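PDB 4BHX: paternally-expressed gene 3 protein from Homo sapiens, which induces apoptosis with SIAH1A, mediates between p53 and BAX in DNA damage-triggered neuronal death, and forms dimers through the SCAN domain described here. Local coordinates for residues L55-Y58 and L59-I62; N77-K80 and L81-L85; D5-F8 and F9-R12; T43-K46 and E47-I50. One frame throughout, in Å; residues are numbered along the deposited sequence.

Interaction 1 (L55-Y58 and L59-I62); sequences LEQY and LTII. With EDO (1,2-ethanediol), chain G.
Thr60 and Gln57 illustrate how a hydroxyl near the end of a helix can turn back on the chain. Among the polar contacts, Thr60 OG1 donates to Gln57 O over 2.7 Å, in the carbonyl plane and on a lone pair. The hydroxyl sits between backbone N and carbonyl carbon (chi1 77°), which aims it down the preceding turn, and Thr60 N reaches the same carbonyl weakly. The backbone bonds change character along the segment. Leu59 N to Leu55 O is a regular helical bond of 2.9 Å, whereas Ile61 N, only weakly joined to Gln57 O, hydrogen-bonds Tyr58 O at 3.0 Å, approaching from above the carbonyl plane.

The apolar contacts centre on Tyr58 and Leu59. Tyr58 CD1 is 3.5 Å from Ile62 CD1, the two side chains crossing at about a right angle, and Ile61 CG1 comes obliquely to the same ring from 4.2 Å. One turn earlier, Leu55 CD1 rests against Leu59 CG at 4.0 Å.

Tyr58 and Leu59 continue this apolar surface onto Leu81 of helix 78-85, and Leu59 also touches Val70. Glu56 turns elsewhere, forming a salt bridge to Arg14 and a hydrogen bond to His10. The passage from i-to-i+4 toward i-to-i+3 bonding is common where a helix runs out, as it does near the C-terminal end of helix 46-61 in the all-helical SCAN domain.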
loop_
_atom_site.group_PDB
_atom_site.type_symbol
_atom_site.label_atom_id
_atom_site.label_comp_id
_atom_site.label_asym_id
_atom_site.label_seq_id
_atom_site.Cartn_x
_atom_site.Cartn_y
_atom_site.Cartn_z
ATOM N N LEU A 55 7.389 -1.134 1.538
ATOM C CA LEU A 55 6.854 0.156 1.992
ATOM C C LEU A 55 5.512 0.040 2.743
ATOM O O LEU A 55 5.391 0.642 3.840
ATOM C CB LEU A 55 6.780 1.140 0.820
ATOM C CG LEU A 55 6.194 2.537 1.233
ATOM C CD1 LEU A 55 7.153 3.230 2.170
ATOM C CD2 LEU A 55 5.911 3.277 -0.057
ATOM N N GLU A 56 4.569 -0.780 2.238
ATOM C CA GLU A 56 3.284 -0.990 2.838
ATOM C C GLU A 56 3.438 -1.502 4.271
ATOM O O GLU A 56 2.810 -0.976 5.223
ATOM C CB GLU A 56 2.429 -1.975 2.072
ATOM C CG GLU A 56 1.067 -2.177 2.712
ATOM C CD GLU A 56 0.235 -3.279 2.110
ATOM O OE1 GLU A 56 0.777 -4.302 1.512
ATOM O OE2 GLU A 56 -1.010 -3.099 2.141
ATOM N N GLN A 57 4.309 -2.487 4.431
ATOM C CA GLN A 57 4.569 -3.086 5.765
ATOM C C GLN A 57 5.267 -2.085 6.705
ATOM O O GLN A 57 4.838 -1.879 7.823
ATOM C CB GLN A 57 5.305 -4.434 5.618
ATOM C CG GLN A 57 5.519 -5.097 6.982
ATOM C CD GLN A 57 4.255 -5.492 7.664
ATOM O OE1 GLN A 57 3.237 -5.803 7.019
ATOM N NE2 GLN A 57 4.282 -5.487 8.971
ATOM N N TYR A 58 6.273 -1.366 6.198
ATOM C CA TYR A 58 7.007 -0.375 6.962
ATOM C C TYR A 58 6.084 0.698 7.519
ATOM O O TYR A 58 6.168 0.997 8.735
ATOM C CB TYR A 58 8.156 0.271 6.167
ATOM C CG TYR A 58 9.387 0.727 6.985
ATOM C CD1 TYR A 58 9.270 1.227 8.301
ATOM C CD2 TYR A 58 10.657 0.713 6.407
ATOM C CE1 TYR A 58 10.393 1.618 9.032
ATOM C CE2 TYR A 58 11.784 1.045 7.128
ATOM C CZ TYR A 58 11.646 1.544 8.430
ATOM O OH TYR A 58 12.782 1.888 9.113
ATOM N N LEU A 59 5.176 1.207 6.685
ATOM C CA LEU A 59 4.233 2.245 7.098
ATOM C C LEU A 59 3.365 1.773 8.291
ATOM O O LEU A 59 3.045 2.573 9.196
ATOM C CB LEU A 59 3.384 2.694 5.922
ATOM C CG LEU A 59 4.203 3.476 4.865
ATOM C CD1 LEU A 59 3.240 3.770 3.723
ATOM C CD2 LEU A 59 4.837 4.761 5.454
ATOM N N THR A 60 3.038 0.482 8.351
ATOM C CA THR A 60 2.253 -0.005 9.450
ATOM C C THR A 60 3.037 -0.133 10.773
ATOM O O THR A 60 2.432 -0.130 11.819
ATOM C CB THR A 60 1.578 -1.352 9.124
ATOM O OG1 THR A 60 2.551 -2.403 9.218
ATOM C CG2 THR A 60 0.971 -1.314 7.796
ATOM N N ILE A 61 4.337 -0.336 10.765
ATOM C CA ILE A 61 5.069 -0.552 11.968
ATOM C C ILE A 61 5.692 0.724 12.558
ATOM O O ILE A 61 6.346 0.650 13.570
ATOM C CB ILE A 61 6.115 -1.686 11.845
ATOM C CG1 ILE A 61 7.293 -1.332 10.953
ATOM C CG2 ILE A 61 5.369 -2.931 11.375
ATOM C CD1 ILE A 61 8.473 -2.241 11.080
ATOM N N ILE A 62 5.484 1.876 11.904
ATOM C CA ILE A 62 6.044 3.165 12.408
ATOM C C ILE A 62 5.560 3.412 13.840
ATOM O O ILE A 62 4.378 3.326 14.094
ATOM C CB ILE A 62 5.563 4.369 11.502
ATOM C CG1 ILE A 62 6.034 4.205 10.079
ATOM C CG2 ILE A 62 6.033 5.732 12.018
ATOM C CD1 ILE A 62 7.480 3.741 9.996
HETATM C C1 EDO G . 0.428 4.272 8.011
HETATM O O1 EDO G . -0.024 4.419 6.649
HETATM C C2 EDO G . 1.218 5.442 8.575
HETATM O O2 EDO G . 2.430 4.923 9.133
#

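Interaction 2 (N77-K80 and L81-L85); sequences NCEK and LVTLL
Thr83 packs back against Glu79 and Lys80, one turn earlier in helix 78-85, and its short side chain can be followed atom by atom. CB is 3.6 Å from Lys80 O. There the side chain forks. With chi1 at 57° the hydroxyl faces back along the helix, and OG1 donates to an in-plane lone pair of Lys80 O at 2.7 Å. The methyl CG2, anti to the carbonyl carbon, instead leans over the backbone oxygen Glu79 O at 3.3 Å.

Lys80 O also receives Leu84 N at 2.8 Å, almost in line with its C=O bond, and a weak bond from Thr83 N. At the start of the helix, Asn77 is the N-cap: its OD1 accepts Lys80 N over 3.1 Å, nearly straight at 166°, while its own carbonyl takes Leu81 N. The Lys80 ammonium goes to Glu76 in a salt bridge, and Leu81 packs on Tyr58, Leu59 and Val70.

Chemically, the contact is polar and backbone-directed. A side-chain oxygen serves an amide in the first turn, and a hydroxyl shares a carbonyl with the regular helical bond farther on, so the threonine's polar group is satisfied within its own helix while Leu81 and Leu85 pack on neighbouring parts of the fold.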
loop_
_atom_site.group_PDB
_atom_site.type_symbol
_atom_site.label_atom_id
_atom_site.label_comp_id
_atom_site.label_asym_id
_atom_site.label_seq_id
_atom_site.Cartn_x
_atom_site.Cartn_y
_atom_site.Cartn_z
ATOM N N ASN A 77 8.571 6.438 -1.372
ATOM C CA ASN A 77 9.291 5.171 -1.270
ATOM C C ASN A 77 10.075 4.917 0.050
ATOM O O ASN A 77 10.135 5.768 0.916
ATOM C CB ASN A 77 10.184 4.995 -2.475
ATOM C CG ASN A 77 11.376 5.920 -2.454
ATOM O OD1 ASN A 77 11.892 6.282 -1.408
ATOM N ND2 ASN A 77 11.821 6.311 -3.636
ATOM N N CYS A 78 10.676 3.756 0.203
ATOM C CA CYS A 78 11.281 3.391 1.489
ATOM C C CYS A 78 12.438 4.257 1.870
ATOM O O CYS A 78 12.583 4.610 3.027
ATOM C CB CYS A 78 11.798 1.973 1.519
ATOM S SG CYS A 78 10.407 0.820 1.532
ATOM N N GLU A 79 13.322 4.507 0.908
ATOM C CA GLU A 79 14.528 5.255 1.147
ATOM C C GLU A 79 14.243 6.585 1.780
ATOM O O GLU A 79 14.919 7.030 2.691
ATOM C CB GLU A 79 15.256 5.438 -0.193
ATOM C CG GLU A 79 16.418 4.500 -0.243
ATOM C CD GLU A 79 17.490 4.984 0.691
ATOM O OE1 GLU A 79 17.608 6.220 0.807
ATOM O OE2 GLU A 79 18.188 4.143 1.293
ATOM N N LYS A 80 13.232 7.197 1.245
ATOM C CA LYS A 80 12.773 8.437 1.708
ATOM C C LYS A 80 12.452 8.259 3.183
ATOM O O LYS A 80 13.085 8.887 4.048
ATOM C CB LYS A 80 11.556 8.724 0.927
ATOM C CG LYS A 80 11.102 10.138 0.919
ATOM C CD LYS A 80 10.659 10.461 -0.510
ATOM C CE LYS A 80 10.028 11.843 -0.609
ATOM N NZ LYS A 80 8.667 11.826 -1.224
ATOM N N LEU A 81 11.518 7.331 3.448
ATOM C CA LEU A 81 10.984 7.061 4.780
ATOM C C LEU A 81 12.103 6.888 5.774
ATOM O O LEU A 81 12.038 7.448 6.862
ATOM C CB LEU A 81 10.044 5.791 4.736
ATOM C CG LEU A 81 9.387 5.281 6.031
ATOM C CD1 LEU A 81 8.534 6.345 6.661
ATOM C CD2 LEU A 81 8.565 3.993 5.832
ATOM N N VAL A 82 13.128 6.132 5.403
ATOM C CA VAL A 82 14.265 5.865 6.247
ATOM C C VAL A 82 15.079 7.120 6.568
ATOM O O VAL A 82 15.580 7.281 7.699
ATOM C CB VAL A 82 15.234 4.868 5.605
ATOM C CG1 VAL A 82 16.624 4.982 6.241
ATOM C CG2 VAL A 82 14.708 3.454 5.762
ATOM N N THR A 83 15.234 8.001 5.588
ATOM C CA THR A 83 16.078 9.201 5.810
ATOM C C THR A 83 15.279 10.186 6.635
ATOM O O THR A 83 15.792 10.822 7.580
ATOM C CB THR A 83 16.545 9.825 4.493
ATOM O OG1 THR A 83 15.419 10.172 3.670
ATOM C CG2 THR A 83 17.463 8.833 3.781
ATOM N N LEU A 84 13.992 10.209 6.345
ATOM C CA LEU A 84 13.093 10.950 7.160
ATOM C C LEU A 84 13.116 10.469 8.633
ATOM O O LEU A 84 13.317 11.272 9.554
ATOM C CB LEU A 84 11.725 10.850 6.545
ATOM C CG LEU A 84 10.633 11.564 7.260
ATOM C CD1 LEU A 84 10.889 13.069 7.205
ATOM C CD2 LEU A 84 9.323 11.180 6.617
ATOM N N LEU A 85 12.968 9.175 8.883
ATOM C CA LEU A 85 12.981 8.734 10.257
ATOM C C LEU A 85 14.382 8.937 10.857
ATOM O O LEU A 85 14.541 9.067 12.044
ATOM C CB LEU A 85 12.521 7.275 10.383
ATOM C CG LEU A 85 11.136 6.918 9.793
ATOM C CD1 LEU A 85 11.099 5.440 9.443
ATOM C CD2 LEU A 85 9.950 7.259 10.677
#

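Interaction 3 (D5-F8 and F9-R12); sequences DSEF and FHQR. With EDO (1,2-ethanediol), chain K; EDO (1,2-ethanediol), chain P; EDO (1,2-ethanediol), chain H.
Glu7 holds His10 and Gln11 with its two carboxylate oxygens, the tightly bound part of the contact, in one of its two conformers; the other makes this grip uncertain. His10 ND1 donates to Glu7 OE1 over 2.7 Å; the bond lies in the imidazole plane and reaches OE1 on the syn side, though 26° out of the carboxylate plane, with the two planes 81° apart. Gln11 NE2 uses the anti lone pair of Glu7 OE2 at 2.6 Å. The bend of Glu7 at chi2 (59°) brings its carboxylate back beside the following turn.

Phe9 and Arg12 pack against Phe8 on the helix. Phe8 points its edge at the face of Phe9 in a T-shaped pair with centroids 5.2 Å apart, and Phe8 CD2 lies over the centre of the Phe9 ring. Arg12 CG lies over one face of Phe8, toward its rim, in a CH-pi contact 4.0 Å from the ring centroid.

The solvent side is looser. The opposite face of the exposed Phe8 meets an ethanediol. Asp5 OD1 caps Phe8 N only weakly at 3.3 Å, and OD2 accepts from two ethanediols, probably from the crystallisation liquor, one of which also donates to Gln11 OE1.

Within the fold, Phe9 and Arg12 pack on Leu34 of helix 24-39. His10 stacks on Trp38 of that helix and hydrogen-bonds Glu56 of helix 46-61, so helix 6-15 contacts both.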
loop_
_atom_site.group_PDB
_atom_site.type_symbol
_atom_site.label_atom_id
_atom_site.label_comp_id
_atom_site.label_asym_id
_atom_site.label_seq_id
_atom_site.Cartn_x
_atom_site.Cartn_y
_atom_site.Cartn_z
ATOM N N ASP A 5 -5.561 6.858 -9.275
ATOM C CA ASP A 5 -5.581 6.836 -7.807
ATOM C C ASP A 5 -5.376 5.373 -7.397
ATOM O O ASP A 5 -6.345 4.667 -6.955
ATOM C CB ASP A 5 -6.884 7.391 -7.289
ATOM C CG ASP A 5 -6.895 7.531 -5.826
ATOM O OD1 ASP A 5 -5.889 7.178 -5.188
ATOM O OD2 ASP A 5 -7.939 7.935 -5.309
ATOM N N SER A 6 -4.137 4.938 -7.526
ATOM C CA SER A 6 -3.807 3.539 -7.216
ATOM C C SER A 6 -4.011 3.213 -5.729
ATOM O O SER A 6 -4.330 2.073 -5.395
ATOM C CB SER A 6 -2.406 3.171 -7.677
ATOM O OG SER A 6 -1.466 4.074 -7.173
ATOM N N GLU A 7 -3.874 4.220 -4.847
ATOM C CA GLU A 7 -4.077 4.020 -3.418
ATOM C C GLU A 7 -5.548 3.675 -3.074
ATOM O O GLU A 7 -5.831 2.935 -2.130
ATOM C CB GLU A 7 -3.578 5.260 -2.635
ATOM C CG GLU A 7 -3.861 5.219 -1.135
ATOM C CD GLU A 7 -3.216 3.997 -0.430
ATOM O OE1 GLU A 7 -2.283 3.380 -0.993
ATOM O OE2 GLU A 7 -3.659 3.663 0.652
ATOM N N PHE A 8 -6.507 4.212 -3.841
ATOM C CA PHE A 8 -7.931 3.872 -3.724
ATOM C C PHE A 8 -8.115 2.356 -3.908
ATOM O O PHE A 8 -8.798 1.666 -3.105
ATOM C CB PHE A 8 -8.784 4.582 -4.810
ATOM C CG PHE A 8 -10.154 4.060 -4.911
ATOM C CD1 PHE A 8 -11.175 4.600 -4.137
ATOM C CD2 PHE A 8 -10.467 3.073 -5.833
ATOM C CE1 PHE A 8 -12.459 4.113 -4.214
ATOM C CE2 PHE A 8 -11.742 2.573 -5.882
ATOM C CZ PHE A 8 -12.735 3.078 -5.088
ATOM N N PHE A 9 -7.426 1.828 -4.885
ATOM C CA PHE A 9 -7.513 0.352 -5.138
ATOM C C PHE A 9 -6.785 -0.481 -4.077
ATOM O O PHE A 9 -7.321 -1.497 -3.659
ATOM C CB PHE A 9 -7.020 -0.012 -6.525
ATOM C CG PHE A 9 -7.947 0.476 -7.611
ATOM C CD1 PHE A 9 -9.133 -0.203 -7.887
ATOM C CD2 PHE A 9 -7.669 1.622 -8.307
ATOM C CE1 PHE A 9 -10.011 0.255 -8.824
ATOM C CE2 PHE A 9 -8.572 2.107 -9.302
ATOM C CZ PHE A 9 -9.730 1.422 -9.535
ATOM N N HIS A 10 -5.647 0.005 -3.623
ATOM C CA HIS A 10 -4.952 -0.615 -2.484
ATOM C C HIS A 10 -5.832 -0.731 -1.320
ATOM O O HIS A 10 -5.913 -1.773 -0.712
ATOM C CB HIS A 10 -3.795 0.267 -2.154
ATOM C CG HIS A 10 -3.038 -0.149 -0.965
ATOM N ND1 HIS A 10 -2.317 0.747 -0.214
ATOM C CD2 HIS A 10 -2.892 -1.359 -0.367
ATOM C CE1 HIS A 10 -1.721 0.096 0.774
ATOM N NE2 HIS A 10 -2.068 -1.168 0.710
ATOM N N GLN A 11 -6.550 0.353 -0.965
ATOM C CA GLN A 11 -7.466 0.313 0.173
ATOM C C GLN A 11 -8.640 -0.624 -0.101
ATOM O O GLN A 11 -9.028 -1.421 0.793
ATOM C CB GLN A 11 -7.937 1.737 0.548
ATOM C CG GLN A 11 -6.795 2.550 1.149
ATOM C CD GLN A 11 -7.027 4.068 1.175
ATOM O OE1 GLN A 11 -8.172 4.523 1.213
ATOM N NE2 GLN A 11 -5.923 4.857 1.247
ATOM N N ARG A 12 -9.227 -0.594 -1.303
ATOM C CA ARG A 12 -10.325 -1.508 -1.553
ATOM C C ARG A 12 -9.872 -3.015 -1.456
ATOM O O ARG A 12 -10.637 -3.860 -0.980
ATOM C CB ARG A 12 -10.980 -1.297 -2.908
ATOM C CG ARG A 12 -11.549 0.090 -3.176
ATOM C CD ARG A 12 -12.776 0.376 -2.346
ATOM N NE ARG A 12 -12.636 0.409 -0.899
ATOM C CZ ARG A 12 -12.225 1.439 -0.163
ATOM N NH1 ARG A 12 -11.794 2.585 -0.704
ATOM N NH2 ARG A 12 -12.210 1.289 1.165
HETATM C C1 EDO K . -7.306 7.559 -0.886
HETATM O O1 EDO K . -8.106 6.383 -0.648
HETATM C C2 EDO K . -7.285 7.784 -2.379
HETATM O O2 EDO K . -8.633 8.106 -2.791
HETATM C C1 EDO P . 0.909 2.021 -5.860
HETATM O O1 EDO P . -0.221 2.714 -5.304
HETATM C C2 EDO P . 1.993 3.007 -6.222
HETATM O O2 EDO P . 2.415 3.636 -4.997
HETATM C C1 EDO H . -12.402 8.525 -5.832
HETATM O O1 EDO H . -12.652 7.188 -6.260
HETATM C C2 EDO H . -10.913 8.666 -5.494
HETATM O O2 EDO H . -10.082 8.649 -6.665
#

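Interaction 4 (T43-K46 and E47-I50); sequences TRTK and EEII
Glu48 OE1 is gripped by two donors: the backbone N of Thr45 at 2.9 Å, with an angle of 164° at the hydrogen, and a water at 2.9 Å. The amide meets the oxygen from above the carboxylate plane. The same water donates a second hydrogen bond to Thr43 O, so it bridges the incoming loop to the glutamate. Glu48 reaches this position because CG stands anti to its carbonyl carbon (chi1 -83°) and the chain then runs extended, carrying OE1 back past the start of the helix.

Thr45 returns the bond. Its OG1 accepts Glu48 N over 3.2 Å, while the hydroxyl makes a long, weak bond to Glu47 OE1. The two residues therefore exchange side-chain and backbone bonds across the first turn. Behind them the helix sets in, with Ile49 N donating to Thr45 O at 3.0 Å and Ile50 N to Lys46 O.

Arg44 crosses Glu48 at a slant. Its CB is 3.7 Å from Glu48 OE1 and its CD 4.1 Å from Ile49 CG1, so the aliphatic part of the chain makes the contact. The guanidinium does not pair with Glu48: NH1 turns to Leu39 O at the end of helix 24-39, and NH2 to a bound triethylene glycol. The glutamate's charge near the helix N-terminus would probably interact favourably with the helix dipole.

The reciprocal Thr45-Glu48 pattern is a capping box, with Thr45 as N-cap, and it marks the start of helix 46-61 after the loop from helix 24-39 in the SCAN domain.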
loop_
_atom_site.group_PDB
_atom_site.type_symbol
_atom_site.label_atom_id
_atom_site.label_comp_id
_atom_site.label_asym_id
_atom_site.label_seq_id
_atom_site.Cartn_x
_atom_site.Cartn_y
_atom_site.Cartn_z
ATOM N N THR A 43 3.096 -1.902 -15.644
ATOM C CA THR A 43 3.949 -0.687 -15.574
ATOM C C THR A 43 5.231 -0.786 -14.705
ATOM O O THR A 43 6.000 0.194 -14.618
ATOM C CB THR A 43 3.126 0.528 -15.045
ATOM O OG1 THR A 43 2.841 0.359 -13.656
ATOM C CG2 THR A 43 1.803 0.666 -15.794
ATOM N N ARG A 44 5.435 -1.921 -14.031
ATOM C CA ARG A 44 6.429 -2.055 -12.986
ATOM C C ARG A 44 7.143 -3.387 -13.124
ATOM O O ARG A 44 6.595 -4.335 -13.658
ATOM C CB ARG A 44 5.812 -2.193 -11.612
ATOM C CG ARG A 44 4.994 -1.114 -11.128
ATOM C CD ARG A 44 4.961 -1.099 -9.621
ATOM N NE ARG A 44 4.841 0.289 -9.329
ATOM C CZ ARG A 44 3.711 0.949 -9.435
ATOM N NH1 ARG A 44 2.591 0.304 -9.701
ATOM N NH2 ARG A 44 3.709 2.236 -9.184
ATOM N N THR A 45 8.343 -3.448 -12.621
ATOM C CA THR A 45 9.023 -4.744 -12.562
ATOM C C THR A 45 8.631 -5.475 -11.243
ATOM O O THR A 45 8.147 -4.873 -10.273
ATOM C CB THR A 45 10.530 -4.547 -12.612
ATOM O OG1 THR A 45 10.971 -3.879 -11.436
ATOM C CG2 THR A 45 10.955 -3.736 -13.824
ATOM N N LYS A 46 8.842 -6.776 -11.214
ATOM C CA LYS A 46 8.833 -7.550 -9.979
ATOM C C LYS A 46 9.602 -6.860 -8.812
ATOM O O LYS A 46 9.154 -6.793 -7.653
ATOM C CB LYS A 46 9.504 -8.875 -10.361
ATOM C CG LYS A 46 9.645 -9.841 -9.247
ATOM C CD LYS A 46 9.973 -11.227 -9.780
ATOM C CE LYS A 46 11.299 -11.265 -10.443
ATOM N NZ LYS A 46 11.506 -12.662 -10.936
ATOM N N GLU A 47 10.764 -6.299 -9.107
ATOM C CA GLU A 47 11.531 -5.610 -8.077
ATOM C C GLU A 47 10.750 -4.380 -7.465
ATOM O O GLU A 47 10.740 -4.105 -6.241
ATOM C CB GLU A 47 12.854 -5.103 -8.647
ATOM C CG GLU A 47 13.910 -6.179 -8.895
ATOM C CD GLU A 47 13.590 -7.107 -10.063
ATOM O OE1 GLU A 47 12.709 -6.837 -10.916
ATOM O OE2 GLU A 47 14.268 -8.165 -10.103
ATOM N N GLU A 48 10.128 -3.630 -8.338
ATOM C CA GLU A 48 9.380 -2.433 -7.960
ATOM C C GLU A 48 8.143 -2.778 -7.109
ATOM O O GLU A 48 7.829 -2.101 -6.124
ATOM C CB GLU A 48 9.002 -1.661 -9.243
ATOM C CG GLU A 48 10.147 -0.821 -9.679
ATOM C CD GLU A 48 10.145 -0.376 -11.127
ATOM O OE1 GLU A 48 9.271 -0.809 -11.891
ATOM O OE2 GLU A 48 11.105 0.360 -11.504
ATOM N N ILE A 49 7.506 -3.874 -7.464
ATOM C CA ILE A 49 6.392 -4.430 -6.743
ATOM C C ILE A 49 6.822 -4.831 -5.338
ATOM O O ILE A 49 6.166 -4.500 -4.380
ATOM C CB ILE A 49 5.758 -5.615 -7.509
ATOM C CG1 ILE A 49 4.974 -5.093 -8.701
ATOM C CG2 ILE A 49 4.787 -6.401 -6.620
ATOM C CD1 ILE A 49 4.732 -6.169 -9.732
ATOM N N ILE A 50 7.933 -5.510 -5.210
ATOM C CA ILE A 50 8.469 -5.875 -3.913
ATOM C C ILE A 50 8.728 -4.666 -3.032
ATOM O O ILE A 50 8.380 -4.634 -1.872
ATOM C CB ILE A 50 9.723 -6.761 -4.075
ATOM C CG1 ILE A 50 9.311 -8.099 -4.718
ATOM C CG2 ILE A 50 10.465 -6.908 -2.761
ATOM C CD1 ILE A 50 8.711 -9.169 -3.833
HETATM O O HOH W 1 8.797 0.438 -14.423
#

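Helix 46-61 joins most of these contacts. Interaction 4 opens it and interaction 1 lies near its end, their centres about 18 Å apart. Interaction 1 then meets two other helices. Tyr58 CG packs 3.6 Å from Leu81 CD2 of interaction 2, and Leu59 CD2 lies 3.8 Å from the same methyl. Toward the N-terminal helix, Glu56 OE2 is 2.6 Å from His10 NE2, probably a hydrogen bond, which bridges interactions 1 and 3; His10 thus meets a carboxylate at each ring nitrogen, Glu7 and Glu56. Interactions 2 and 3 do not touch, their nearest atoms being about 11 Å apart. Three N-caps, in interactions 2, 3 and 4, illustrate one principle with different side chains.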